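PDB 2NRH: type III pantothenate kinase from Campylobacter jejuni, which probably uses ATP to phosphorylate pantothenate, the first step in the biosynthesis of coenzyme A. Local coordinates for the interface of chains A and B. Coordinates in Å, arbitrary orientation; residue numbers count along the deposited sequence, not the author numbering. Chains: chain A/B, Transcriptional activator, putative, Baf family.

Contact 1: the interface of chains A and B. Residues chain A 43, 45-46; chain B 126-128.
B:Pro127 lays one corner of its ring, CG, against the aliphatic stem of A:Glu45, crossing it at a slant. This CG lies 3.7 Å from A:Glu45 CG and makes a similar approach to CB, so the methylenes rather than the acid do the packing. A rigid ring suits this place, since it offers a compact apolar surface and restrains the local backbone. The imidazole of A:His46 flanks the same corner more loosely, with NE2 4.1 Å from B:Pro127 CG.

The glutamate chain bends at chi2 (-47°) and turns its carboxylate away from the proline towards B:Arg128. The two side chains meet at about a right angle, their carboxylate and guanidinium planes 57° apart, in a long salt bridge of 4.0 Å between A:Glu45 OE2 and B:Arg128 NE. OE2 arrives at the edge of the guanidinium, in its plane, but the twist between the groups is unlike a flat, two-pronged pairing. Bent at chi3, the arginine also crosses A:Val43 at about a right angle. The A:Val43 carbonyl O lies off one face of the guanidinium, towards its rim, and NH1 is 3.8 Å from the methyl CG1. Arginine thus serves both charge and packing.

This patch of the homodimer interface joins the segment around the 3-10 helix 45-47 to the stretch following helix 115-125. Water adds a polar link: water 1 lies 2.7 Å from the A:Val43 carbonyl O and 2.7 Å from the B:Ser126 hydroxyl OG.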
loop_
_atom_site.group_PDB
_atom_site.type_symbol
_atom_site.label_atom_id
_atom_site.label_comp_id
_atom_site.label_asym_id
_atom_site.label_seq_id
_atom_site.Cartn_x
_atom_site.Cartn_y
_atom_site.Cartn_z
ATOM N N VAL A 43 22.148 2.252 2.630
ATOM C CA VAL A 43 21.138 3.118 2.009
ATOM C C VAL A 43 20.525 4.146 2.965
ATOM O O VAL A 43 19.617 4.887 2.578
ATOM C CB VAL A 43 20.012 2.320 1.357
ATOM C CG1 VAL A 43 20.548 1.515 0.170
ATOM C CG2 VAL A 43 19.309 1.454 2.416
ATOM N N GLU A 45 20.243 7.404 4.411
ATOM C CA GLU A 45 20.598 8.826 4.358
ATOM C C GLU A 45 21.107 9.416 5.638
ATOM O O GLU A 45 22.167 10.041 5.632
ATOM C CB GLU A 45 19.473 9.740 3.837
ATOM C CG GLU A 45 19.521 10.037 2.320
ATOM C CD GLU A 45 20.920 10.451 1.775
ATOM O OE1 GLU A 45 21.609 11.368 2.318
ATOM O OE2 GLU A 45 21.314 9.835 0.767
ATOM N N HIS A 46 20.366 9.235 6.728
ATOM C CA HIS A 46 20.659 9.972 7.963
ATOM C C HIS A 46 21.847 9.361 8.664
ATOM O O HIS A 46 22.294 9.861 9.687
ATOM C CB HIS A 46 19.421 10.080 8.890
ATOM C CG HIS A 46 18.268 10.830 8.271
ATOM N ND1 HIS A 46 16.964 10.698 8.708
ATOM C CD2 HIS A 46 18.226 11.686 7.215
ATOM C CE1 HIS A 46 16.174 11.456 7.962
ATOM N NE2 HIS A 46 16.916 12.065 7.047
ATOM N N SER B 126 12.406 6.760 3.463
ATOM C CA SER B 126 13.657 7.388 3.045
ATOM C C SER B 126 13.403 8.625 2.177
ATOM O O SER B 126 12.438 8.660 1.389
ATOM C CB SER B 126 14.576 6.383 2.318
ATOM O OG SER B 126 15.886 6.896 2.109
ATOM N N PRO B 127 14.261 9.659 2.354
ATOM C CA PRO B 127 14.293 10.777 1.389
ATOM C C PRO B 127 14.645 10.338 -0.042
ATOM O O PRO B 127 14.248 11.010 -1.001
ATOM C CB PRO B 127 15.335 11.748 1.963
ATOM C CG PRO B 127 16.023 11.025 3.133
ATOM C CD PRO B 127 15.186 9.837 3.505
ATOM N N ARG B 128 15.330 9.207 -0.201
ATOM C CA ARG B 128 15.518 8.661 -1.540
ATOM C C ARG B 128 14.245 8.193 -2.175
ATOM O O ARG B 128 14.187 8.059 -3.391
ATOM C CB ARG B 128 16.500 7.511 -1.555
ATOM C CG ARG B 128 17.947 7.940 -1.396
ATOM C CD ARG B 128 18.795 6.841 -1.955
ATOM N NE ARG B 128 20.088 6.642 -1.298
ATOM C CZ ARG B 128 20.803 5.525 -1.438
ATOM N NH1 ARG B 128 20.324 4.531 -2.196
ATOM N NH2 ARG B 128 21.987 5.405 -0.833
HETATM O O HOH W 1 17.272 4.677 1.309
#

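Contact 2: the interface of chains A and B. Residues chain A 143, 149, 152-153, 156; chain B 110-111, 161, 164.
This is a helix-against-strand and helix-against-helix patch of the homodimer interface, and it helps hold the two subunits together. Helix 146-165 of chain A lies against strand 105-113 of chain B and also meets helix 146-165 of that chain.

Aromatic packing lies at its centre. A:Tyr152 presents the CD2-CE2 edge of its ring to a face of B:Phe110, with CE2 over the ring centre and 3.6 Å from CD2 of the phenylalanine. The planes are inclined to each other, neither stacked parallel nor perpendicular. With CG anti to N (chi1 170°), the tyrosine ring leans out from its helix to the phenylalanine, while A:Pro143 CD on one face and A:Lys156 CB on the other confine it within its chain. Phenylalanine suits its place as a broad apolar face for the tyrosine edge.

Small residues bring the helix close to the strand. A:Ala149 CB packs 3.8 Å from B:Ile111 CD1, and A:Gly153, without a side chain, lets its CA approach B:Ile111 O at 3.6 Å. Further along, B:Leu161 lays its CD2 methyl 3.8 Å from A:Lys156 CB. The lysine chain crosses B:Asp164 at about a right angle, and its last bend (chi4 53°) leaves NZ aside, 4.1 Å from OD2. The opposite charges probably still attract, though the charged atoms are not in contact.

Beside the aromatic pair, the backbone adds a weak hydrogen bond, from B:Ile111 N to A:Ala149 O at 3.4 Å.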
loop_
_atom_site.group_PDB
_atom_site.type_symbol
_atom_site.label_atom_id
_atom_site.label_comp_id
_atom_site.label_asym_id
_atom_site.label_seq_id
_atom_site.Cartn_x
_atom_site.Cartn_y
_atom_site.Cartn_z
ATOM N N PRO A 143 -12.110 -10.886 2.574
ATOM C CA PRO A 143 -12.200 -10.684 4.027
ATOM C C PRO A 143 -13.581 -10.222 4.519
ATOM O O PRO A 143 -14.363 -9.628 3.775
ATOM C CB PRO A 143 -11.221 -9.552 4.270
ATOM C CG PRO A 143 -10.275 -9.629 3.157
ATOM C CD PRO A 143 -11.047 -10.061 1.976
ATOM N N ALA A 149 -9.268 -7.460 6.267
ATOM C CA ALA A 149 -9.328 -6.540 5.136
ATOM C C ALA A 149 -7.964 -5.864 4.920
ATOM O O ALA A 149 -7.451 -5.808 3.788
ATOM C CB ALA A 149 -10.455 -5.500 5.305
ATOM N N TYR A 152 -5.050 -8.642 3.953
ATOM C CA TYR A 152 -5.203 -9.130 2.614
ATOM C C TYR A 152 -4.790 -8.066 1.556
ATOM O O TYR A 152 -4.150 -8.418 0.599
ATOM C CB TYR A 152 -6.652 -9.632 2.450
ATOM C CG TYR A 152 -7.137 -9.972 1.069
ATOM C CD1 TYR A 152 -7.516 -11.276 0.749
ATOM C CD2 TYR A 152 -7.277 -8.983 0.091
ATOM C CE1 TYR A 152 -7.993 -11.587 -0.528
ATOM C CE2 TYR A 152 -7.722 -9.297 -1.207
ATOM C CZ TYR A 152 -8.098 -10.589 -1.486
ATOM O OH TYR A 152 -8.583 -10.874 -2.737
ATOM N N GLY A 153 -5.149 -6.792 1.739
ATOM C CA GLY A 153 -4.667 -5.707 0.857
ATOM C C GLY A 153 -3.161 -5.724 0.723
ATOM O O GLY A 153 -2.644 -5.734 -0.388
ATOM N N LYS A 156 -1.844 -9.813 -0.402
ATOM C CA LYS A 156 -2.223 -10.181 -1.745
ATOM C C LYS A 156 -1.730 -9.189 -2.784
ATOM O O LYS A 156 -1.525 -9.572 -3.940
ATOM C CB LYS A 156 -3.725 -10.385 -1.904
ATOM C CG LYS A 156 -4.025 -11.558 -2.867
ATOM C CD LYS A 156 -5.236 -11.325 -3.697
ATOM C CE LYS A 156 -5.615 -12.533 -4.577
ATOM N NZ LYS A 156 -5.753 -13.809 -3.826
ATOM N N PHE B 110 -11.984 -5.359 0.907
ATOM C CA PHE B 110 -10.671 -5.096 1.506
ATOM C C PHE B 110 -10.191 -3.681 1.319
ATOM O O PHE B 110 -10.780 -2.910 0.559
ATOM C CB PHE B 110 -9.609 -6.078 1.031
ATOM C CG PHE B 110 -9.447 -6.118 -0.454
ATOM C CD1 PHE B 110 -8.375 -5.432 -1.061
ATOM C CD2 PHE B 110 -10.350 -6.854 -1.252
ATOM C CE1 PHE B 110 -8.215 -5.453 -2.459
ATOM C CE2 PHE B 110 -10.186 -6.914 -2.655
ATOM C CZ PHE B 110 -9.124 -6.208 -3.282
ATOM N N ILE B 111 -9.090 -3.386 2.007
ATOM C CA ILE B 111 -8.640 -2.008 2.209
ATOM C C ILE B 111 -7.166 -1.844 1.862
ATOM O O ILE B 111 -6.252 -2.715 2.138
ATOM C CB ILE B 111 -8.916 -1.490 3.699
ATOM C CG1 ILE B 111 -10.348 -1.772 4.124
ATOM C CG2 ILE B 111 -8.533 -0.001 3.890
ATOM C CD1 ILE B 111 -10.516 -1.698 5.600
ATOM N N LEU B 161 -4.886 -5.965 -7.764
ATOM C CA LEU B 161 -5.905 -6.306 -6.767
ATOM C C LEU B 161 -7.299 -6.088 -7.292
ATOM O O LEU B 161 -8.168 -6.931 -7.083
ATOM C CB LEU B 161 -5.738 -5.555 -5.449
ATOM C CG LEU B 161 -4.637 -6.161 -4.611
ATOM C CD1 LEU B 161 -4.056 -5.051 -3.766
ATOM C CD2 LEU B 161 -5.145 -7.380 -3.773
ATOM N N ASP B 164 -8.185 -8.789 -10.089
ATOM C CA ASP B 164 -8.397 -10.082 -9.500
ATOM C C ASP B 164 -9.773 -10.179 -8.805
ATOM O O ASP B 164 -10.430 -11.216 -8.875
ATOM C CB ASP B 164 -7.270 -10.325 -8.497
ATOM C CG ASP B 164 -7.403 -11.612 -7.782
ATOM O OD1 ASP B 164 -7.147 -12.666 -8.391
ATOM O OD2 ASP B 164 -7.745 -11.588 -6.594
#

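Contacts 1 and 2 lie about 30 Å apart, centre to centre, and share no residue, yet both belong to one two-fold interface, so each recurs with the chains exchanged. Contact 2 draws on helix 146-165 from both subunits and a strand from one, whereas contact 1 joins loop and 3-10 segments through charge, water and modest packing. The centre of contact 1 lies about 10 Å from A:Asp76, the predicted proton acceptor, and that of contact 2 about 26 Å. Contact 1 therefore brings the partner chain near the active site, and dimerisation may help shape its surroundings, while contact 2 ties the subunits together farther away.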